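PDB 6WPN: substrate-binding protein from Synechococcus sp., which probably binds a sugar or oligosaccharide in the periplasm and passes it to a membrane transporter. Local coordinates for residues R82-D86 and P305-Q310; Q212-N217 and A416-N421; T322-A328 and S339-A343. All blocks are in the same frame, centred on the assembly; numbering follows the deposited sequence.

Contact 1: R82-D86 and P305-Q310; sequences RTAPD and PRQSQQ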
ATOM      1  N   ARG A  82     -13.343  26.861  -5.760  1.00 79.58           N
ATOM      2  CA  ARG A  82     -13.823  27.110  -4.401  1.00 87.08           C
ATOM      3  C   ARG A  82     -14.978  26.173  -4.058  1.00 86.55           C
ATOM      4  O   ARG A  82     -15.988  26.573  -3.474  1.00 93.76           O
ATOM      5  CB  ARG A  82     -14.228  28.574  -4.205  1.00 96.11           C
ATOM      6  CG  ARG A  82     -14.323  28.976  -2.740  1.00103.99           C
ATOM      7  CD  ARG A  82     -13.913  30.407  -2.485  1.00111.95           C
ATOM      8  NE  ARG A  82     -13.953  30.696  -1.054  1.00114.96           N
ATOM      9  CZ  ARG A  82     -13.848  31.913  -0.534  1.00116.60           C
ATOM     10  NH1 ARG A  82     -13.705  32.965  -1.332  1.00112.37           N
ATOM     11  NH2 ARG A  82     -13.893  32.079   0.781  1.00118.32           N
ATOM     12  N   THR A  83     -14.835  24.909  -4.452  1.00 66.34           N
ATOM     13  CA  THR A  83     -15.758  23.835  -4.101  1.00 63.26           C
ATOM     14  C   THR A  83     -14.969  22.624  -3.622  1.00 75.08           C
ATOM     15  O   THR A  83     -15.188  21.485  -4.046  1.00 76.11           O
ATOM     16  CB  THR A  83     -16.670  23.464  -5.269  1.00 58.11           C
ATOM     17  OG1 THR A  83     -15.877  23.162  -6.422  1.00 61.91           O
ATOM     18  CG2 THR A  83     -17.632  24.601  -5.593  1.00 62.29           C
ATOM     19  N   ALA A  84     -14.031  22.873  -2.714  1.00 74.78           N
ATOM     20  CA  ALA A  84     -13.149  21.817  -2.245  1.00 68.62           C
ATOM     21  C   ALA A  84     -13.947  20.770  -1.475  1.00 58.00           C
ATOM     22  O   ALA A  84     -14.886  21.113  -0.749  1.00 52.11           O
ATOM     23  CB  ALA A  84     -12.046  22.393  -1.356  1.00 68.02           C
ATOM     24  N   PRO A  85     -13.607  19.491  -1.617  1.00 48.49           N
ATOM     25  CA  PRO A  85     -14.329  18.452  -0.878  1.00 57.34           C
ATOM     26  C   PRO A  85     -14.101  18.605   0.615  1.00 53.77           C
ATOM     27  O   PRO A  85     -13.172  19.278   1.067  1.00 56.49           O
ATOM     28  CB  PRO A  85     -13.729  17.148  -1.411  1.00 59.54           C
ATOM     29  CG  PRO A  85     -12.378  17.541  -1.913  1.00 62.26           C
ATOM     30  CD  PRO A  85     -12.520  18.935  -2.440  1.00 48.38           C
ATOM     31  N   ASP A  86     -14.983  17.980   1.388  1.00 58.17           N
ATOM     32  CA  ASP A  86     -14.915  18.136   2.834  1.00 65.37           C
ATOM     33  C   ASP A  86     -14.081  17.057   3.518  1.00 53.71           C
ATOM     34  O   ASP A  86     -13.347  17.360   4.465  1.00 56.98           O
ATOM     35  CB  ASP A  86     -16.335  18.164   3.407  1.00 75.15           C
ATOM     36  CG  ASP A  86     -17.166  19.303   2.832  1.00 80.60           C
ATOM     37  OD1 ASP A  86     -18.091  19.031   2.039  1.00 86.40           O
ATOM     38  OD2 ASP A  86     -16.873  20.476   3.149  1.00 83.35           O
ATOM     39  N   PRO A 305      -9.760  19.227   3.913  1.00 56.70           N
ATOM     40  CA  PRO A 305      -9.089  20.375   3.287  1.00 49.81           C
ATOM     41  C   PRO A 305      -9.383  21.674   4.021  1.00 57.74           C
ATOM     42  O   PRO A 305     -10.477  21.874   4.554  1.00 64.30           O
ATOM     43  CB  PRO A 305      -9.672  20.387   1.870  1.00 48.91           C
ATOM     44  CG  PRO A 305     -10.053  18.954   1.626  1.00 51.71           C
ATOM     45  CD  PRO A 305     -10.566  18.462   2.946  1.00 54.35           C
ATOM     46  N   ARG A 306      -8.381  22.557   4.062  1.00 67.70           N
ATOM     47  CA  ARG A 306      -8.555  23.825   4.763  1.00 76.10           C
ATOM     48  C   ARG A 306      -9.616  24.694   4.102  1.00 79.55           C
ATOM     49  O   ARG A 306     -10.261  25.503   4.778  1.00 84.77           O
ATOM     50  CB  ARG A 306      -7.228  24.581   4.848  1.00 79.54           C
ATOM     51  CG  ARG A 306      -6.439  24.313   6.124  1.00 83.73           C
ATOM     52  CD  ARG A 306      -5.427  25.419   6.395  1.00 84.16           C
ATOM     53  NE  ARG A 306      -6.072  26.727   6.449  1.00 92.05           N
ATOM     54  CZ  ARG A 306      -5.440  27.869   6.704  1.00 93.60           C
ATOM     55  NH1 ARG A 306      -4.135  27.877   6.936  1.00 96.78           N
ATOM     56  NH2 ARG A 306      -6.119  29.008   6.730  1.00 90.99           N
ATOM     57  N   GLN A 307      -9.817  24.544   2.791  1.00 73.31           N
ATOM     58  CA  GLN A 307     -10.867  25.297   2.115  1.00 80.48           C
ATOM     59  C   GLN A 307     -12.267  24.845   2.501  1.00 75.43           C
ATOM     60  O   GLN A 307     -13.231  25.537   2.159  1.00 75.11           O
ATOM     61  CB  GLN A 307     -10.708  25.201   0.596  1.00 90.53           C
ATOM     62  CG  GLN A 307      -9.827  26.278  -0.016  1.00101.95           C
ATOM     63  CD  GLN A 307      -8.360  26.113   0.330  1.00108.15           C
ATOM     64  OE1 GLN A 307      -7.883  24.999   0.561  1.00112.35           O
ATOM     65  NE2 GLN A 307      -7.636  27.227   0.370  1.00104.81           N
ATOM     66  N   SER A 308     -12.410  23.709   3.179  1.00 75.01           N
ATOM     67  CA  SER A 308     -13.735  23.233   3.556  1.00 76.22           C
ATOM     68  C   SER A 308     -14.426  24.235   4.474  1.00 84.62           C
ATOM     69  O   SER A 308     -13.868  24.651   5.494  1.00 94.13           O
ATOM     70  CB  SER A 308     -13.635  21.871   4.240  1.00 62.49           C
ATOM     71  OG  SER A 308     -14.899  21.465   4.730  1.00 58.67           O
ATOM     72  N   GLN A 309     -15.648  24.614   4.111  1.00 77.46           N
ATOM     73  CA  GLN A 309     -16.443  25.542   4.901  1.00 84.31           C
ATOM     74  C   GLN A 309     -17.340  24.837   5.912  1.00 76.12           C
ATOM     75  O   GLN A 309     -18.088  25.506   6.633  1.00 73.05           O
ATOM     76  CB  GLN A 309     -17.282  26.433   3.976  1.00 89.00           C
ATOM     77  CG  GLN A 309     -16.476  27.141   2.883  1.00 91.53           C
ATOM     78  CD  GLN A 309     -15.599  28.267   3.417  1.00 93.56           C
ATOM     79  OE1 GLN A 309     -15.972  29.442   3.357  1.00101.21           O
ATOM     80  NE2 GLN A 309     -14.423  27.915   3.927  1.00 87.34           N
ATOM     81  N   GLN A 310     -17.282  23.511   5.983  1.00 74.07           N
ATOM     82  CA  GLN A 310     -18.008  22.723   6.972  1.00 81.44           C
ATOM     83  C   GLN A 310     -17.050  21.785   7.691  1.00 73.89           C
ATOM     84  O   GLN A 310     -17.274  20.577   7.786  1.00 75.66           O
ATOM     85  CB  GLN A 310     -19.129  21.906   6.334  1.00 88.89           C
ATOM     86  CG  GLN A 310     -19.780  22.527   5.114  1.00 96.14           C
ATOM     87  CD  GLN A 310     -20.882  21.646   4.547  1.00103.19           C
ATOM     88  OE1 GLN A 310     -21.698  21.093   5.289  1.00105.18           O
ATOM     89  NE2 GLN A 310     -20.896  21.492   3.227  1.00106.82           N
TER
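A loop-to-loop contact near the outside of the fold joins 82-86 to 305-310 through one buried side-chain hydrogen bond and a small apolar patch. Ser-308 gives its hydroxyl to the carboxylate of Asp-86, OG to OD2 at 2.7 Å, and the bond uses the anti lone pair of OD2, the one turned from the other oxygen. OG stands anti to the backbone N of Ser-308 (chi1 174°), which carries it over to the carboxylate. The other oxygen, OD1, accepts from the backbone N of Gln-31, so both ends of the group have a donor and its rotation is fixed.

In this alpha/beta lobe of the solute-binding protein fold the loops run in opposite senses. Loop 82-86 leads from helix 72-80, closed at Arg-82 by a Schellman motif, into strand 87-90; its antiparallel neighbour, strand 295-303, is followed by loop 305-310 and then helix 311-321. A type I turn from Pro-305 to Ser-308 bends the second loop, held by Ser-308 N to Pro-305 O at 3.0 Å. Its proline ring lies against the backbone of the first, with Pro-305 CG 3.2 Å from Pro-85 O and Pro-305 CD 3.4 Å from Asp-86 O. Further out, the methyl of Ala-84 meets Gln-307 CB at 3.7 Å, both side chains also resting on Val-79. Gln-310 crosses near the carboxylate, but its NE2 bonds to Thr-29 O.

Contact 2: Q212-N217 and A416-N421; sequences QRAAFN and AEQQWN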
ATOM      1  N   GLN A 212      16.260  16.946   2.510  1.00 95.89           N
ATOM      2  CA  GLN A 212      15.585  16.345   1.359  1.00 96.61           C
ATOM      3  C   GLN A 212      16.549  16.079   0.205  1.00 89.44           C
ATOM      4  O   GLN A 212      16.140  16.016  -0.957  1.00 82.98           O
ATOM      5  CB  GLN A 212      14.414  17.214   0.899  1.00102.08           C
ATOM      6  CG  GLN A 212      13.384  17.420   1.985  1.00104.81           C
ATOM      7  CD  GLN A 212      12.670  16.142   2.338  1.00104.71           C
ATOM      8  OE1 GLN A 212      13.132  15.352   3.163  1.00106.31           O
ATOM      9  NE2 GLN A 212      11.536  15.930   1.713  1.00103.99           N
ATOM     10  N   ARG A 213      17.826  15.899   0.516  1.00 87.61           N
ATOM     11  CA  ARG A 213      18.823  15.591  -0.496  1.00 79.00           C
ATOM     12  C   ARG A 213      18.915  14.077  -0.693  1.00 80.97           C
ATOM     13  O   ARG A 213      18.534  13.288   0.176  1.00 77.17           O
ATOM     14  CB  ARG A 213      20.185  16.149  -0.075  1.00 74.96           C
ATOM     15  CG  ARG A 213      20.323  17.672  -0.162  1.00 87.14           C
ATOM     16  CD  ARG A 213      20.012  18.237  -1.540  1.00 86.54           C
ATOM     17  NE  ARG A 213      20.591  19.570  -1.712  1.00 88.37           N
ATOM     18  CZ  ARG A 213      19.910  20.709  -1.627  1.00 97.58           C
ATOM     19  NH1 ARG A 213      18.608  20.691  -1.375  1.00 97.99           N
ATOM     20  NH2 ARG A 213      20.533  21.872  -1.799  1.00 92.00           N
ATOM     21  N   ALA A 214      19.427  13.677  -1.857  1.00 83.95           N
ATOM     22  CA  ALA A 214      19.560  12.257  -2.168  1.00 79.45           C
ATOM     23  C   ALA A 214      20.516  11.584  -1.190  1.00 73.83           C
ATOM     24  O   ALA A 214      21.646  12.038  -0.996  1.00 71.97           O
ATOM     25  CB  ALA A 214      20.052  12.069  -3.603  1.00 78.13           C
ATOM     26  N   ALA A 215      20.063  10.493  -0.574  1.00 66.53           N
ATOM     27  CA  ALA A 215      20.880   9.760   0.385  1.00 64.14           C
ATOM     28  C   ALA A 215      21.128   8.309  -0.011  1.00 68.06           C
ATOM     29  O   ALA A 215      21.730   7.565   0.773  1.00 66.23           O
ATOM     30  CB  ALA A 215      20.236   9.812   1.773  1.00 65.71           C
ATOM     31  N   PHE A 216      20.700   7.885  -1.201  1.00 62.09           N
ATOM     32  CA  PHE A 216      20.751   6.476  -1.571  1.00 59.07           C
ATOM     33  C   PHE A 216      22.011   6.088  -2.334  1.00 60.05           C
ATOM     34  O   PHE A 216      22.167   4.911  -2.674  1.00 67.54           O
ATOM     35  CB  PHE A 216      19.523   6.093  -2.405  1.00 51.57           C
ATOM     36  CG  PHE A 216      19.302   6.975  -3.598  1.00 53.84           C
ATOM     37  CD1 PHE A 216      19.958   6.724  -4.793  1.00 59.17           C
ATOM     38  CD2 PHE A 216      18.427   8.045  -3.532  1.00 52.09           C
ATOM     39  CE1 PHE A 216      19.757   7.534  -5.893  1.00 61.27           C
ATOM     40  CE2 PHE A 216      18.218   8.856  -4.630  1.00 56.63           C
ATOM     41  CZ  PHE A 216      18.886   8.599  -5.812  1.00 55.85           C
ATOM     42  N   ASN A 217      22.899   7.034  -2.640  1.00 59.67           N
ATOM     43  CA  ASN A 217      24.169   6.699  -3.285  1.00 68.88           C
ATOM     44  C   ASN A 217      25.140   6.196  -2.214  1.00 72.17           C
ATOM     45  O   ASN A 217      26.140   6.826  -1.868  1.00 80.97           O
ATOM     46  CB  ASN A 217      24.723   7.897  -4.044  1.00 70.01           C
ATOM     47  CG  ASN A 217      25.919   7.540  -4.905  1.00 78.59           C
ATOM     48  OD1 ASN A 217      26.220   6.364  -5.118  1.00 86.72           O
ATOM     49  ND2 ASN A 217      26.602   8.555  -5.415  1.00 83.61           N
ATOM     50  N   ALA A 416      20.209   8.904 -11.029  1.00 53.14           N
ATOM     51  CA  ALA A 416      19.104   9.144 -10.105  1.00 56.09           C
ATOM     52  C   ALA A 416      19.492  10.149  -9.027  1.00 60.80           C
ATOM     53  O   ALA A 416      18.722  11.064  -8.712  1.00 64.10           O
ATOM     54  CB  ALA A 416      18.645   7.829  -9.479  1.00 49.65           C
ATOM     55  N   GLU A 417      20.686   9.997  -8.454  1.00 61.26           N
ATOM     56  CA  GLU A 417      21.134  10.918  -7.414  1.00 65.51           C
ATOM     57  C   GLU A 417      21.203  12.348  -7.940  1.00 68.18           C
ATOM     58  O   GLU A 417      20.746  13.288  -7.282  1.00 67.46           O
ATOM     59  CB  GLU A 417      22.494  10.474  -6.873  1.00 62.56           C
ATOM     60  CG  GLU A 417      23.119  11.452  -5.897  1.00 68.59           C
ATOM     61  CD  GLU A 417      24.588  11.167  -5.645  1.00 77.06           C
ATOM     62  OE1 GLU A 417      25.338  10.952  -6.625  1.00 78.36           O
ATOM     63  OE2 GLU A 417      24.991  11.151  -4.462  1.00 75.15           O
ATOM     64  N   GLN A 418      21.775  12.528  -9.131  1.00 68.39           N
ATOM     65  CA  GLN A 418      21.943  13.870  -9.678  1.00 72.51           C
ATOM     66  C   GLN A 418      20.610  14.476 -10.101  1.00 71.18           C
ATOM     67  O   GLN A 418      20.384  15.677  -9.915  1.00 63.86           O
ATOM     68  CB  GLN A 418      22.917  13.823 -10.853  1.00 73.24           C
ATOM     69  CG  GLN A 418      24.337  13.485 -10.436  1.00 87.75           C
ATOM     70  CD  GLN A 418      25.224  13.129 -11.611  1.00100.45           C
ATOM     71  OE1 GLN A 418      24.745  12.935 -12.729  1.00102.56           O
ATOM     72  NE2 GLN A 418      26.528  13.049 -11.366  1.00106.52           N
ATOM     73  N   GLN A 419      19.711  13.663 -10.662  1.00 60.49           N
ATOM     74  CA  GLN A 419      18.397  14.170 -11.045  1.00 62.53           C
ATOM     75  C   GLN A 419      17.570  14.565  -9.826  1.00 68.78           C
ATOM     76  O   GLN A 419      16.891  15.597  -9.843  1.00 75.40           O
ATOM     77  CB  GLN A 419      17.657  13.140 -11.893  1.00 58.87           C
ATOM     78  CG  GLN A 419      18.237  12.986 -13.285  1.00 62.73           C
ATOM     79  CD  GLN A 419      17.354  12.161 -14.194  1.00 68.18           C
ATOM     80  OE1 GLN A 419      16.271  11.728 -13.797  1.00 68.78           O
ATOM     81  NE2 GLN A 419      17.810  11.939 -15.425  1.00 72.44           N
ATOM     82  N   TRP A 420      17.597  13.754  -8.763  1.00 61.10           N
ATOM     83  CA  TRP A 420      16.852  14.121  -7.563  1.00 58.27           C
ATOM     84  C   TRP A 420      17.410  15.393  -6.934  1.00 59.25           C
ATOM     85  O   TRP A 420      16.649  16.253  -6.480  1.00 70.28           O
ATOM     86  CB  TRP A 420      16.859  12.982  -6.542  1.00 55.62           C
ATOM     87  CG  TRP A 420      16.313  13.439  -5.220  1.00 62.41           C
ATOM     88  CD1 TRP A 420      17.028  13.771  -4.106  1.00 66.00           C
ATOM     89  CD2 TRP A 420      14.934  13.667  -4.896  1.00 63.87           C
ATOM     90  NE1 TRP A 420      16.178  14.173  -3.102  1.00 68.42           N
ATOM     91  CE2 TRP A 420      14.889  14.117  -3.561  1.00 65.60           C
ATOM     92  CE3 TRP A 420      13.733  13.523  -5.602  1.00 62.91           C
ATOM     93  CZ2 TRP A 420      13.690  14.421  -2.916  1.00 64.28           C
ATOM     94  CZ3 TRP A 420      12.543  13.826  -4.961  1.00 55.00           C
ATOM     95  CH2 TRP A 420      12.531  14.271  -3.631  1.00 60.80           C
ATOM     96  N   ASN A 421      18.737  15.525  -6.882  1.00 61.29           N
ATOM     97  CA  ASN A 421      19.326  16.720  -6.288  1.00 77.12           C
ATOM     98  C   ASN A 421      19.047  17.956  -7.131  1.00 83.71           C
ATOM     99  O   ASN A 421      18.977  19.068  -6.596  1.00 88.77           O
ATOM    100  CB  ASN A 421      20.829  16.523  -6.086  1.00 75.75           C
ATOM    101  CG  ASN A 421      21.145  15.573  -4.945  1.00 72.04           C
ATOM    102  OD1 ASN A 421      20.336  15.385  -4.038  1.00 69.12           O
ATOM    103  ND2 ASN A 421      22.322  14.962  -4.987  1.00 76.34           N
TER
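The C-terminal helix 409-427 is covered along one side by the loop 212-217, which runs from helix 195-202 to helix 219-233, and polar side chains of the helix hold the loop by its backbone. Trp-420 NE1 gives a hydrogen bond of 2.8 Å to Gln-212 O; it is bent, 137° at the hydrogen, with the oxygen tilted out of the indole plane. One residue further, Asn-421 OD1 takes the N-H of Ala-214 at 2.9 Å, nearly straight at 169° and in the carbonyl plane of the amide. The methyl of Ala-214 drops between these two groups and the stem of Glu-417, 3.5 Å from Trp-420 CD1 and 3.9 Å from Glu-417 CG.

Phe-216 is turned to the helix by its first torsion (chi1 53°), with CG between its own backbone N and carbonyl carbon. The CZ corner of its ring touches Ala-416 CB at 3.8 Å, and Ala-416 C lies at the ring edge. At the far end Asn-217 ND2 sits before the Glu-417 carboxylate, 3.0 Å from OE1 and 3.2 Å from OE2, in two weak bonds with the planes nearly perpendicular. Asn-217 OD1 accepts from Arg-222, whose charge probably strengthens ND2 as a donor. The stronger bonds satisfy loop backbone atoms, so the chemistry fixes the loop's path at Gln-212 and Ala-214, while the Asn-217 end is held more weakly.

Contact 3: T322-A328 and S339-A343; sequences TNGTNQA and SSLEA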
ATOM      1  N   THR A 322     -14.877   6.065  10.733  1.00 50.68           N
ATOM      2  CA  THR A 322     -13.769   5.374  11.373  1.00 44.52           C
ATOM      3  C   THR A 322     -14.080   4.955  12.807  1.00 51.78           C
ATOM      4  O   THR A 322     -13.155   4.680  13.576  1.00 56.69           O
ATOM      5  CB  THR A 322     -12.520   6.254  11.340  1.00 50.01           C
ATOM      6  OG1 THR A 322     -12.766   7.450  12.089  1.00 53.00           O
ATOM      7  CG2 THR A 322     -12.171   6.625   9.909  1.00 45.54           C
ATOM      8  N   ASN A 323     -15.355   4.871  13.182  1.00 57.28           N
ATOM      9  CA  ASN A 323     -15.665   4.441  14.538  1.00 57.49           C
ATOM     10  C   ASN A 323     -15.531   2.923  14.635  1.00 66.77           C
ATOM     11  O   ASN A 323     -15.140   2.247  13.678  1.00 73.10           O
ATOM     12  CB  ASN A 323     -17.061   4.911  14.956  1.00 52.62           C
ATOM     13  CG  ASN A 323     -18.182   4.251  14.163  1.00 51.25           C
ATOM     14  OD1 ASN A 323     -17.960   3.334  13.371  1.00 49.29           O
ATOM     15  ND2 ASN A 323     -19.401   4.723  14.380  1.00 44.44           N
ATOM     16  N   GLY A 324     -15.887   2.374  15.799  1.00 67.19           N
ATOM     17  CA  GLY A 324     -15.718   0.944  16.017  1.00 51.03           C
ATOM     18  C   GLY A 324     -16.599   0.112  15.104  1.00 54.29           C
ATOM     19  O   GLY A 324     -16.139  -0.844  14.475  1.00 47.20           O
ATOM     20  N   THR A 325     -17.885   0.462  15.027  1.00 53.76           N
ATOM     21  CA  THR A 325     -18.844  -0.368  14.308  1.00 49.62           C
ATOM     22  C   THR A 325     -18.567  -0.359  12.811  1.00 55.69           C
ATOM     23  O   THR A 325     -18.563  -1.413  12.163  1.00 55.09           O
ATOM     24  CB  THR A 325     -20.266   0.125  14.573  1.00 59.08           C
ATOM     25  OG1 THR A 325     -20.537   0.085  15.979  1.00 77.28           O
ATOM     26  CG2 THR A 325     -21.277  -0.739  13.828  1.00 53.92           C
ATOM     27  N   ASN A 326     -18.340   0.826  12.239  1.00 57.01           N
ATOM     28  CA  ASN A 326     -18.138   0.911  10.796  1.00 59.52           C
ATOM     29  C   ASN A 326     -16.802   0.307  10.379  1.00 53.26           C
ATOM     30  O   ASN A 326     -16.713  -0.347   9.332  1.00 54.71           O
ATOM     31  CB  ASN A 326     -18.250   2.365  10.331  1.00 57.36           C
ATOM     32  CG  ASN A 326     -19.655   2.930  10.503  1.00 61.10           C
ATOM     33  OD1 ASN A 326     -20.647   2.234  10.282  1.00 67.13           O
ATOM     34  ND2 ASN A 326     -19.744   4.204  10.878  1.00 48.57           N
ATOM     35  N   GLN A 327     -15.750   0.508  11.175  1.00 48.62           N
ATOM     36  CA  GLN A 327     -14.455  -0.059  10.816  1.00 50.48           C
ATOM     37  C   GLN A 327     -14.466  -1.578  10.919  1.00 54.58           C
ATOM     38  O   GLN A 327     -13.889  -2.266  10.070  1.00 46.21           O
ATOM     39  CB  GLN A 327     -13.353   0.536  11.693  1.00 52.01           C
ATOM     40  CG  GLN A 327     -12.876   1.899  11.224  1.00 55.28           C
ATOM     41  CD  GLN A 327     -11.432   2.167  11.587  1.00 65.35           C
ATOM     42  OE1 GLN A 327     -10.530   1.468  11.129  1.00 65.91           O
ATOM     43  NE2 GLN A 327     -11.202   3.184  12.416  1.00 69.25           N
ATOM     44  N   ALA A 328     -15.129  -2.121  11.943  1.00 55.97           N
ATOM     45  CA  ALA A 328     -15.247  -3.570  12.055  1.00 58.67           C
ATOM     46  C   ALA A 328     -15.997  -4.143  10.861  1.00 54.19           C
ATOM     47  O   ALA A 328     -15.571  -5.138  10.263  1.00 55.62           O
ATOM     48  CB  ALA A 328     -15.942  -3.944  13.366  1.00 52.88           C
ATOM     49  N   SER A 339      -8.010   0.442  11.901  1.00 41.73           N
ATOM     50  CA  SER A 339      -7.171   1.207  12.811  1.00 42.47           C
ATOM     51  C   SER A 339      -7.858   1.491  14.139  1.00 43.66           C
ATOM     52  O   SER A 339      -7.224   2.041  15.045  1.00 48.15           O
ATOM     53  CB  SER A 339      -6.739   2.524  12.153  1.00 45.09           C
ATOM     54  OG  SER A 339      -7.865   3.316  11.811  1.00 45.81           O
ATOM     55  N   SER A 340      -9.131   1.126  14.274  1.00 43.54           N
ATOM     56  CA  SER A 340      -9.841   1.263  15.535  1.00 40.45           C
ATOM     57  C   SER A 340      -9.462   0.125  16.468  1.00 47.07           C
ATOM     58  O   SER A 340      -9.484  -1.044  16.071  1.00 46.26           O
ATOM     59  CB  SER A 340     -11.349   1.259  15.291  1.00 52.62           C
ATOM     60  OG  SER A 340     -12.067   1.030  16.491  1.00 58.21           O
ATOM     61  N   LEU A 341      -9.138   0.466  17.719  1.00 52.91           N
ATOM     62  CA  LEU A 341      -8.794  -0.553  18.708  1.00 57.18           C
ATOM     63  C   LEU A 341      -9.963  -1.497  18.955  1.00 60.25           C
ATOM     64  O   LEU A 341      -9.782  -2.720  19.026  1.00 51.80           O
ATOM     65  CB  LEU A 341      -8.348   0.108  20.012  1.00 65.96           C
ATOM     66  CG  LEU A 341      -7.023   0.868  19.913  1.00 63.59           C
ATOM     67  CD1 LEU A 341      -6.706   1.581  21.213  1.00 49.20           C
ATOM     68  CD2 LEU A 341      -5.893  -0.075  19.506  1.00 67.33           C
ATOM     69  N   GLU A 342     -11.171  -0.943  19.093  1.00 64.26           N
ATOM     70  CA  GLU A 342     -12.356  -1.766  19.307  1.00 67.06           C
ATOM     71  C   GLU A 342     -12.566  -2.726  18.144  1.00 64.24           C
ATOM     72  O   GLU A 342     -12.794  -3.924  18.341  1.00 68.87           O
ATOM     73  CB  GLU A 342     -13.584  -0.869  19.464  1.00 83.31           C
ATOM     74  CG  GLU A 342     -13.596  -0.014  20.712  1.00105.89           C
ATOM     75  CD  GLU A 342     -14.790   0.905  20.786  1.00126.35           C
ATOM     76  OE1 GLU A 342     -15.526   1.028  19.784  1.00132.52           O
ATOM     77  OE2 GLU A 342     -14.992   1.503  21.863  1.00134.11           O
ATOM     78  N   ALA A 343     -12.489  -2.210  16.915  1.00 59.07           N
ATOM     79  CA  ALA A 343     -12.702  -3.040  15.736  1.00 57.36           C
ATOM     80  C   ALA A 343     -11.556  -4.021  15.520  1.00 59.38           C
ATOM     81  O   ALA A 343     -11.783  -5.177  15.142  1.00 58.25           O
ATOM     82  CB  ALA A 343     -12.891  -2.155  14.506  1.00 56.54           C
TER
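Two helix starts come together here, each with the short turn that precedes it, and their backbones are closest at Ala-328 and Ala-343, with CA atoms 4.5 Å apart. That close approach is consistent with glycine and alanine facing each other across the contact. Both helices are capped by a side chain: Asn-323 OD1 accepts from Asn-326 N at 2.8 Å, and Ser-340 OG accepts from Ala-343 N at 3.3 Å. The methyl of Ala-343 lies 3.5 Å from Gly-324 O and 3.7 Å from Ala-328 CB, while Gly-324 brings its bare CA up to the Ser-340 hydroxyl.

Gln-327 is the polar bridge. Its chain runs extended beyond CG, and its amide reaches the turn that opens the second helix. OE1 accepts from Ser-339 N at 2.8 Å, the donor tilted 21° from the carbonyl plane, and more weakly from Ser-340 N. NE2 is engaged the other way: it gives a nearly straight bond of 2.7 Å to Thr-322 O, lying in the amide plane of Gln-327 although NE2 stands above the carbonyl plane of Thr-322, and a weak one to Ser-339 OG. Partners at both ends fix the rotation of the buried amide and are consistent with the modelled placing of its oxygen and nitrogen. Ser-339 OG has its main partner in Trp-139 O, on strand 137-149.

Around this junction, helix 324-334 follows helix 311-321 and returns through strand 337-338 to helix 341-352. Pro-338 of that strand packs on Gln-327 and Ala-343, Ile-137 and Trp-139 of strand 137-149 lie against Thr-322, and Tyr-119 borders Gln-327.

Contact 3 is the most buried of the three, with Glu-342 at its exposed margin; contacts 1 and 2 are only partly buried. The segments of contact 3 are only 11 residues apart at their closest ends, whereas contacts 1 and 2 each tie together parts about 200 residues apart and their segments alternate along the chain. Contacts 1 and 3 flank helix 311-321, which begins just after Gln-310 and ends just before Thr-322. Contact 2, on the C-terminal helix, lies across the chain's centre from contact 3, their centres about 40 Å apart. A carboxylate meets a hydroxyl in contact 1, an amide grips backbone N-H groups in contact 3, and an indole and an amide hold loop backbone in contact 2.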